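Local coordinates for HydG protein (Carboxydothermus hydrogenoformans, PDB 4RTB), which matures [FeFe]-hydrogenase as a radical S-adenosylmethionine enzyme and CO/CN synthase, binding a [4Fe-4S] cluster and S-adenosylmethionine, at residues 386-391 with 420-425; 94-99 with 342-347; 31-36 with 257-262. One frame throughout, in Å; residues are numbered along the deposited sequence.

Contact 1 (386-391 with 420-425); sequences GFLPSF and PDALFS
The phenyl ring of F391 meets S425 at a slant: ring atom CD1 of F391 lies 3.9 Å from the backbone O of S425. The two side chains come alongside at their roots, with F391 CB 4.4 Å from S425 CB. Beyond the two segments the same ring meets that of Y429, one turn further along helix 419-432, with the planes only slightly inclined. The S425 hydroxyl links the strand end to the helix. Its OG sits between the backbone N and the carbonyl carbon (chi1 65°), which turns it back along the helix to donate to A422 O at 2.6 Å. On its other side OG accepts a weak but fairly straight bond from F391 N, 3.2 Å long, with 163° at the hydrogen. One hydroxyl therefore serves both a helix carbonyl and a strand amide. The remainder is mainly apolar packing. The A422 methyl fits between two strand residues, with A422 CB 3.7 Å from L388 CD1 and 3.9 Å from S390 CB, while the CD1 branch of L388 also reaches toward CD2 of L423 at 4.4 Å. S390 OG is bonded to I96 O in the adjoining strand, while its CB packs on the A422 methyl. With short axes 7.2 Å apart and running at 80°, the elements meet nearly crosswise. The geometry is that of an alpha-on-beta layer: helix 419-432 lies across strand 388-390, which adds to the parallel sheet beside strand 95-105, away from the cofactor site.

Contact 2 (94-99 with 342-347); sequences KRIVLF and SQMSAA
M344 packs closely between I96 and L98 of the neighbouring strand. Its CB is 3.9 Å from I96 CD1 and 3.8 Å from L98 CD2; the I96 and M344 chains slant across each other, whereas those of L98 and M344 run side by side. The bend at chi3 (51°) brings CE of M344 back to L98 CD2, and V337 and I378 of helices 330-339 and 375-384 close over this apolar side. Beneath it the backbones bond in parallel register: V97 N to S342 O, M344 N to V97 O at 2.8 Å, F99 N to M344 O at 3.0 Å. The last bond, A346 N to F99 O, is the longest at 3.3 Å. The other face is more varied. There V97 CB packs on Q343 CG at 3.7 Å, the F99 ring crosses the Q343 amide with planes 82° apart, and S345 CB lies over a ring face, 4.0 Å from F99 CZ. S345 and R95 are the partly exposed members, R95 keeping its side chain clear of close contact with 342-347. The F99 side chain lies about 10 Å from the bound S-adenosylmethionine. Parallel pairing of the first strand, 95-105, with the late strand 343-345, one face under helices, closes the beta/alpha barrel of this radical SAM enzyme.

Contact 3 (31-36 with 257-262); sequences RTYEIV and PLFELL
Helix-on-helix packing at the outside of the barrel defines this contact: the N-terminal helix 23-39 lies against helix 257-275, which connects parallel strands 246-249 and 281-283 in a beta-alpha-beta crossover. The axes of the short segments pass 10.1 Å apart with their directions at 135°, so the helices run in broadly opposed senses. Y33 fills the middle. It meets F259 in a T-shaped (edge-to-face) pair, the F259 edge directed at the tyrosine face, with centroids 5.2 Å apart and planes at 84°. The approach is off-centre, at the root of the tyrosine ring, since F259 CD1 lies 3.5 Å from Y33 CG. Y33 reaches this place with CG anti to the backbone N (chi1 178°), which carries the ring out across the opposing helix. Further along that ring, Y33 CE2 touches L258 CD2 at 3.9 Å. T32 adds its methyl branch, CG2, against L262 CG at 4.0 Å, while its hydroxyl is bonded back to L28 O; the polar and apolar branches thus divide between their own helix and the partner. F69 of helix 62-70 also packs on L258, and V29, a turn before Y33, on F259 and L262, which continues the apolar surface. The last contact lies one turn after T32, where the V36 and L258 side chains pass alongside one another, pointing opposite ways, and V36 CG1 stops 3.8 Å from L258 CD2.

In the fold
Contacts 1 and 2 belong to one sheet: strand 95-105 pairs with 343-345 along one edge and with 388-390 along the other, and backbone bonds such as L388 O to I96 N join the two contacts directly. The centre of contact 2 lies about 9 Å from that of the chain, and the contact is chiefly a backbone ladder. Contact 1, its centre about 18 Å from the chain's, replaces the ladder with one weak bond and apolar packing under a helix. Contact 3, centred about 22 Å from the same point and on the opposite side of it from contact 1, relies on aromatic and aliphatic packing alone. All three are mostly buried, including the two peripheral ones.

Contact 1 (386-391 with 420-425)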
loop_
_atom_site.group_PDB
_atom_site.type_symbol
_atom_site.label_atom_id
_atom_site.label_comp_id
_atom_site.label_asym_id
_atom_site.label_seq_id
_atom_site.Cartn_x
_atom_site.Cartn_y
_atom_site.Cartn_z
ATOM N N GLY A 386 -9.315 5.517 -18.204
ATOM C CA GLY A 386 -9.356 4.176 -18.758
ATOM C C GLY A 386 -9.135 3.060 -17.757
ATOM O O GLY A 386 -8.889 1.915 -18.140
ATOM N N PHE A 387 -9.237 3.389 -16.473
ATOM C CA PHE A 387 -8.956 2.433 -15.404
ATOM C C PHE A 387 -10.210 1.732 -14.882
ATOM O O PHE A 387 -11.317 2.266 -14.968
ATOM C CB PHE A 387 -8.239 3.136 -14.249
ATOM C CG PHE A 387 -6.845 3.585 -14.584
ATOM C CD1 PHE A 387 -6.369 4.803 -14.127
ATOM C CD2 PHE A 387 -6.006 2.784 -15.343
ATOM C CE1 PHE A 387 -5.083 5.221 -14.428
ATOM C CE2 PHE A 387 -4.719 3.197 -15.648
ATOM C CZ PHE A 387 -4.258 4.416 -15.189
ATOM N N LEU A 388 -10.017 0.533 -14.338
ATOM C CA LEU A 388 -11.108 -0.257 -13.777
ATOM C C LEU A 388 -11.043 -0.249 -12.249
ATOM O O LEU A 388 -10.203 -0.928 -11.655
ATOM C CB LEU A 388 -11.048 -1.696 -14.299
ATOM C CG LEU A 388 -12.318 -2.553 -14.407
ATOM C CD1 LEU A 388 -12.014 -3.978 -13.969
ATOM C CD2 LEU A 388 -13.491 -1.986 -13.614
ATOM N N PRO A 389 -11.931 0.527 -11.608
ATOM C CA PRO A 389 -12.006 0.585 -10.146
ATOM C C PRO A 389 -12.606 -0.694 -9.582
ATOM O O PRO A 389 -13.585 -1.197 -10.136
ATOM C CB PRO A 389 -12.925 1.783 -9.880
ATOM C CG PRO A 389 -13.011 2.522 -11.186
ATOM C CD PRO A 389 -12.862 1.475 -12.238
ATOM N N SER A 390 -12.034 -1.207 -8.498
ATOM C CA SER A 390 -12.501 -2.464 -7.931
ATOM C C SER A 390 -12.637 -2.394 -6.418
ATOM O O SER A 390 -12.061 -1.523 -5.765
ATOM C CB SER A 390 -11.557 -3.601 -8.315
ATOM O OG SER A 390 -10.515 -3.118 -9.138
ATOM N N PHE A 391 -13.417 -3.322 -5.877
ATOM C CA PHE A 391 -13.695 -3.382 -4.452
ATOM C C PHE A 391 -13.857 -4.846 -4.047
ATOM O O PHE A 391 -14.904 -5.232 -3.525
ATOM C CB PHE A 391 -14.967 -2.592 -4.107
ATOM C CG PHE A 391 -15.064 -1.248 -4.783
ATOM C CD1 PHE A 391 -15.673 -1.121 -6.022
ATOM C CD2 PHE A 391 -14.564 -0.111 -4.170
ATOM C CE1 PHE A 391 -15.770 0.114 -6.645
ATOM C CE2 PHE A 391 -14.660 1.126 -4.786
ATOM C CZ PHE A 391 -15.264 1.238 -6.025
ATOM N N PRO A 420 -13.169 -10.666 -14.369
ATOM C CA PRO A 420 -14.561 -10.828 -13.916
ATOM C C PRO A 420 -14.898 -10.358 -12.499
ATOM O O PRO A 420 -15.883 -9.632 -12.329
ATOM C CB PRO A 420 -14.780 -12.351 -14.015
ATOM C CG PRO A 420 -13.439 -12.937 -14.376
ATOM C CD PRO A 420 -12.760 -11.857 -15.126
ATOM N N ASP A 421 -14.117 -10.768 -11.504
ATOM C CA ASP A 421 -14.416 -10.401 -10.126
ATOM C C ASP A 421 -14.395 -8.881 -9.959
ATOM O O ASP A 421 -15.294 -8.305 -9.343
ATOM C CB ASP A 421 -13.430 -11.060 -9.161
ATOM C CG ASP A 421 -14.000 -11.211 -7.760
ATOM O OD1 ASP A 421 -15.199 -11.548 -7.638
ATOM O OD2 ASP A 421 -13.253 -10.997 -6.781
ATOM N N ALA A 422 -13.376 -8.241 -10.527
ATOM C CA ALA A 422 -13.253 -6.786 -10.485
ATOM C C ALA A 422 -14.416 -6.112 -11.213
ATOM O O ALA A 422 -15.002 -5.139 -10.717
ATOM C CB ALA A 422 -11.929 -6.352 -11.088
ATOM N N LEU A 423 -14.731 -6.636 -12.394
ATOM C CA LEU A 423 -15.880 -6.193 -13.169
ATOM C C LEU A 423 -17.125 -6.143 -12.312
ATOM O O LEU A 423 -17.794 -5.120 -12.249
ATOM C CB LEU A 423 -16.124 -7.120 -14.360
ATOM C CG LEU A 423 -15.204 -6.994 -15.571
ATOM C CD1 LEU A 423 -15.444 -8.153 -16.524
ATOM C CD2 LEU A 423 -15.428 -5.665 -16.269
ATOM N N PHE A 424 -17.423 -7.249 -11.639
ATOM C CA PHE A 424 -18.660 -7.337 -10.876
ATOM C C PHE A 424 -18.621 -6.544 -9.578
ATOM O O PHE A 424 -19.663 -6.093 -9.105
ATOM C CB PHE A 424 -19.005 -8.797 -10.598
ATOM C CG PHE A 424 -19.620 -9.485 -11.774
ATOM C CD1 PHE A 424 -20.915 -9.183 -12.159
ATOM C CD2 PHE A 424 -18.901 -10.405 -12.517
ATOM C CE1 PHE A 424 -21.489 -9.800 -13.249
ATOM C CE2 PHE A 424 -19.469 -11.026 -13.611
ATOM C CZ PHE A 424 -20.765 -10.720 -13.978
ATOM N N SER A 425 -17.437 -6.364 -9.003
ATOM C CA SER A 425 -17.323 -5.494 -7.841
ATOM C C SER A 425 -17.700 -4.074 -8.257
ATOM O O SER A 425 -18.463 -3.385 -7.566
ATOM C CB SER A 425 -15.914 -5.535 -7.245
ATOM O OG SER A 425 -14.955 -5.001 -8.138
#

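Contact 2 (94-99 with 342-347)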
loop_
_atom_site.group_PDB
_atom_site.type_symbol
_atom_site.label_atom_id
_atom_site.label_comp_id
_atom_site.label_asym_id
_atom_site.label_seq_id
_atom_site.Cartn_x
_atom_site.Cartn_y
_atom_site.Cartn_z
ATOM N N LYS A 94 -6.003 -2.926 -16.399
ATOM C CA LYS A 94 -6.377 -1.556 -16.079
ATOM C C LYS A 94 -7.047 -1.489 -14.709
ATOM O O LYS A 94 -7.792 -0.555 -14.413
ATOM C CB LYS A 94 -7.302 -0.991 -17.160
ATOM C CG LYS A 94 -6.600 -0.661 -18.473
ATOM C CD LYS A 94 -5.517 0.383 -18.254
ATOM C CE LYS A 94 -4.990 0.947 -19.563
ATOM N NZ LYS A 94 -3.878 1.910 -19.316
ATOM N N ARG A 95 -6.756 -2.478 -13.870
ATOM C CA ARG A 95 -7.436 -2.628 -12.589
ATOM C C ARG A 95 -6.744 -1.887 -11.449
ATOM O O ARG A 95 -5.548 -2.065 -11.210
ATOM C CB ARG A 95 -7.552 -4.109 -12.232
ATOM C CG ARG A 95 -8.506 -4.395 -11.095
ATOM C CD ARG A 95 -8.376 -5.826 -10.619
ATOM N NE ARG A 95 -7.059 -6.077 -10.047
ATOM C CZ ARG A 95 -6.855 -6.616 -8.851
ATOM N NH1 ARG A 95 -7.884 -6.973 -8.094
ATOM N NH2 ARG A 95 -5.618 -6.804 -8.413
ATOM N N ILE A 96 -7.507 -1.060 -10.746
ATOM C CA ILE A 96 -7.005 -0.383 -9.558
ATOM C C ILE A 96 -7.957 -0.633 -8.387
ATOM O O ILE A 96 -9.164 -0.400 -8.488
ATOM C CB ILE A 96 -6.825 1.133 -9.802
ATOM C CG1 ILE A 96 -6.426 1.845 -8.507
ATOM C CG2 ILE A 96 -8.085 1.745 -10.415
ATOM C CD1 ILE A 96 -5.031 1.504 -8.037
ATOM N N VAL A 97 -7.413 -1.133 -7.283
ATOM C CA VAL A 97 -8.234 -1.492 -6.134
ATOM C C VAL A 97 -8.336 -0.327 -5.158
ATOM O O VAL A 97 -7.335 0.314 -4.837
ATOM C CB VAL A 97 -7.673 -2.724 -5.412
ATOM C CG1 VAL A 97 -8.623 -3.172 -4.317
ATOM C CG2 VAL A 97 -7.435 -3.849 -6.406
ATOM N N LEU A 98 -9.551 -0.053 -4.693
ATOM C CA LEU A 98 -9.780 1.071 -3.796
ATOM C C LEU A 98 -10.148 0.619 -2.384
ATOM O O LEU A 98 -10.923 -0.326 -2.194
ATOM C CB LEU A 98 -10.878 1.982 -4.351
ATOM C CG LEU A 98 -10.667 2.542 -5.760
ATOM C CD1 LEU A 98 -11.685 3.634 -6.049
ATOM C CD2 LEU A 98 -9.246 3.059 -5.953
ATOM N N PHE A 99 -9.576 1.301 -1.397
ATOM C CA PHE A 99 -9.887 1.043 0.001
ATOM C C PHE A 99 -9.897 2.348 0.782
ATOM O O PHE A 99 -9.380 3.367 0.319
ATOM C CB PHE A 99 -8.877 0.071 0.615
ATOM C CG PHE A 99 -7.523 0.677 0.861
ATOM C CD1 PHE A 99 -6.596 0.766 -0.164
ATOM C CD2 PHE A 99 -7.174 1.149 2.119
ATOM C CE1 PHE A 99 -5.347 1.323 0.058
ATOM C CE2 PHE A 99 -5.929 1.706 2.345
ATOM C CZ PHE A 99 -5.015 1.793 1.314
ATOM N N SER A 342 -1.218 -0.812 -7.661
ATOM C CA SER A 342 -2.396 -1.655 -7.837
ATOM C C SER A 342 -3.454 -1.406 -6.766
ATOM O O SER A 342 -4.587 -1.879 -6.885
ATOM C CB SER A 342 -1.996 -3.132 -7.841
ATOM O OG SER A 342 -1.307 -3.473 -6.652
ATOM N N GLN A 343 -3.084 -0.667 -5.723
ATOM C CA GLN A 343 -4.014 -0.336 -4.645
ATOM C C GLN A 343 -3.940 1.138 -4.262
ATOM O O GLN A 343 -2.870 1.747 -4.295
ATOM C CB GLN A 343 -3.748 -1.200 -3.412
ATOM C CG GLN A 343 -4.682 -2.386 -3.274
ATOM C CD GLN A 343 -4.713 -2.938 -1.861
ATOM O OE1 GLN A 343 -5.345 -2.366 -0.973
ATOM N NE2 GLN A 343 -4.028 -4.055 -1.648
ATOM N N MET A 344 -5.081 1.697 -3.871
ATOM C CA MET A 344 -5.184 3.133 -3.644
ATOM C C MET A 344 -6.146 3.506 -2.522
ATOM O O MET A 344 -7.173 2.857 -2.329
ATOM C CB MET A 344 -5.634 3.820 -4.926
ATOM C CG MET A 344 -4.600 4.709 -5.566
ATOM S SD MET A 344 -5.319 5.427 -7.044
ATOM C CE MET A 344 -6.853 6.066 -6.370
ATOM N N SER A 345 -5.815 4.572 -1.800
ATOM C CA SER A 345 -6.707 5.111 -0.782
ATOM C C SER A 345 -7.520 6.262 -1.364
ATOM O O SER A 345 -6.970 7.304 -1.719
ATOM C CB SER A 345 -5.915 5.583 0.437
ATOM O OG SER A 345 -5.142 6.728 0.127
ATOM N N ALA A 346 -8.829 6.065 -1.466
ATOM C CA ALA A 346 -9.702 7.077 -2.036
ATOM C C ALA A 346 -10.665 7.625 -0.995
ATOM O O ALA A 346 -11.206 6.873 -0.183
ATOM C CB ALA A 346 -10.469 6.511 -3.214
ATOM N N ALA A 347 -10.874 8.937 -1.031
ATOM C CA ALA A 347 -11.773 9.620 -0.100
ATOM C C ALA A 347 -11.373 9.347 1.348
ATOM O O ALA A 347 -12.212 9.341 2.253
ATOM C CB ALA A 347 -13.211 9.201 -0.340
#

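Contact 3 (31-36 with 257-262)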
loop_
_atom_site.group_PDB
_atom_site.type_symbol
_atom_site.label_atom_id
_atom_site.label_comp_id
_atom_site.label_asym_id
_atom_site.label_seq_id
_atom_site.Cartn_x
_atom_site.Cartn_y
_atom_site.Cartn_z
ATOM N N ARG A 31 25.948 -4.256 1.699
ATOM C CA ARG A 31 27.009 -4.499 0.717
ATOM C C ARG A 31 26.588 -3.938 -0.627
ATOM O O ARG A 31 27.322 -3.168 -1.250
ATOM C CB ARG A 31 27.330 -5.989 0.562
ATOM C CG ARG A 31 26.909 -6.873 1.715
ATOM N N THR A 32 25.389 -4.329 -1.049
ATOM C CA THR A 32 24.788 -3.838 -2.277
ATOM C C THR A 32 24.870 -2.321 -2.339
ATOM O O THR A 32 25.419 -1.762 -3.293
ATOM C CB THR A 32 23.315 -4.274 -2.399
ATOM O OG1 THR A 32 23.229 -5.702 -2.324
ATOM C CG2 THR A 32 22.727 -3.802 -3.719
ATOM N N TYR A 33 24.364 -1.665 -1.297
ATOM C CA TYR A 33 24.330 -0.208 -1.261
ATOM C C TYR A 33 25.725 0.372 -1.429
ATOM O O TYR A 33 25.894 1.427 -2.036
ATOM C CB TYR A 33 23.708 0.293 0.041
ATOM C CG TYR A 33 23.689 1.799 0.162
ATOM C CD1 TYR A 33 24.548 2.457 1.031
ATOM C CD2 TYR A 33 22.814 2.564 -0.600
ATOM C CE1 TYR A 33 24.534 3.834 1.144
ATOM C CE2 TYR A 33 22.793 3.941 -0.494
ATOM C CZ TYR A 33 23.657 4.570 0.379
ATOM O OH TYR A 33 23.642 5.941 0.489
ATOM N N GLU A 34 26.727 -0.322 -0.902
ATOM C CA GLU A 34 28.102 0.103 -1.103
ATOM C C GLU A 34 28.472 -0.072 -2.570
ATOM O O GLU A 34 28.861 0.891 -3.239
ATOM C CB GLU A 34 29.059 -0.686 -0.207
ATOM N N ILE A 35 28.313 -1.300 -3.062
ATOM C CA ILE A 35 28.705 -1.656 -4.422
ATOM C C ILE A 35 28.128 -0.679 -5.434
ATOM O O ILE A 35 28.874 -0.038 -6.181
ATOM C CB ILE A 35 28.255 -3.083 -4.789
ATOM C CG1 ILE A 35 28.915 -4.108 -3.865
ATOM C CG2 ILE A 35 28.593 -3.387 -6.236
ATOM C CD1 ILE A 35 28.507 -5.538 -4.153
ATOM N N VAL A 36 26.801 -0.561 -5.430
ATOM C CA VAL A 36 26.089 0.385 -6.281
ATOM C C VAL A 36 26.764 1.753 -6.310
ATOM O O VAL A 36 27.026 2.294 -7.389
ATOM C CB VAL A 36 24.627 0.559 -5.820
ATOM C CG1 VAL A 36 23.948 1.664 -6.609
ATOM C CG2 VAL A 36 23.858 -0.748 -5.957
ATOM N N PRO A 257 16.839 7.125 -0.448
ATOM C CA PRO A 257 15.742 6.363 -1.055
ATOM C C PRO A 257 16.240 5.081 -1.716
ATOM O O PRO A 257 15.540 4.063 -1.715
ATOM C CB PRO A 257 15.171 7.335 -2.098
ATOM C CG PRO A 257 15.715 8.681 -1.722
ATOM C CD PRO A 257 17.042 8.420 -1.115
ATOM N N LEU A 258 17.449 5.146 -2.268
ATOM C CA LEU A 258 18.094 3.991 -2.876
ATOM C C LEU A 258 18.173 2.828 -1.894
ATOM O O LEU A 258 17.835 1.686 -2.224
ATOM C CB LEU A 258 19.497 4.366 -3.365
ATOM C CG LEU A 258 20.414 3.225 -3.807
ATOM C CD1 LEU A 258 19.766 2.438 -4.929
ATOM C CD2 LEU A 258 21.778 3.752 -4.234
ATOM N N PHE A 259 18.606 3.137 -0.678
ATOM C CA PHE A 259 18.796 2.120 0.342
ATOM C C PHE A 259 17.482 1.463 0.760
ATOM O O PHE A 259 17.421 0.246 0.920
ATOM C CB PHE A 259 19.491 2.717 1.564
ATOM C CG PHE A 259 19.935 1.692 2.563
ATOM C CD1 PHE A 259 21.185 1.108 2.460
ATOM C CD2 PHE A 259 19.101 1.307 3.597
ATOM C CE1 PHE A 259 21.597 0.161 3.375
ATOM C CE2 PHE A 259 19.507 0.358 4.511
ATOM C CZ PHE A 259 20.757 -0.214 4.402
ATOM N N GLU A 260 16.439 2.268 0.944
ATOM C CA GLU A 260 15.136 1.747 1.347
ATOM C C GLU A 260 14.507 0.906 0.235
ATOM O O GLU A 260 13.929 -0.154 0.496
ATOM C CB GLU A 260 14.198 2.891 1.749
ATOM C CG GLU A 260 13.922 2.991 3.249
ATOM C CD GLU A 260 14.994 3.757 4.009
ATOM O OE1 GLU A 260 15.078 4.994 3.843
ATOM O OE2 GLU A 260 15.748 3.124 4.777
ATOM N N LEU A 261 14.625 1.387 -1.002
ATOM C CA LEU A 261 14.155 0.646 -2.169
ATOM C C LEU A 261 14.832 -0.715 -2.266
ATOM O O LEU A 261 14.173 -1.736 -2.481
ATOM C CB LEU A 261 14.409 1.443 -3.450
ATOM C CG LEU A 261 14.303 0.664 -4.765
ATOM C CD1 LEU A 261 12.892 0.133 -4.971
ATOM C CD2 LEU A 261 14.728 1.537 -5.935
ATOM N N LEU A 262 16.153 -0.712 -2.119
ATOM C CA LEU A 262 16.932 -1.942 -2.038
ATOM C C LEU A 262 16.412 -2.862 -0.929
ATOM O O LEU A 262 16.204 -4.064 -1.137
ATOM C CB LEU A 262 18.405 -1.611 -1.794
ATOM C CG LEU A 262 19.427 -1.728 -2.925
ATOM C CD1 LEU A 262 18.763 -1.644 -4.286
ATOM C CD2 LEU A 262 20.477 -0.640 -2.775
#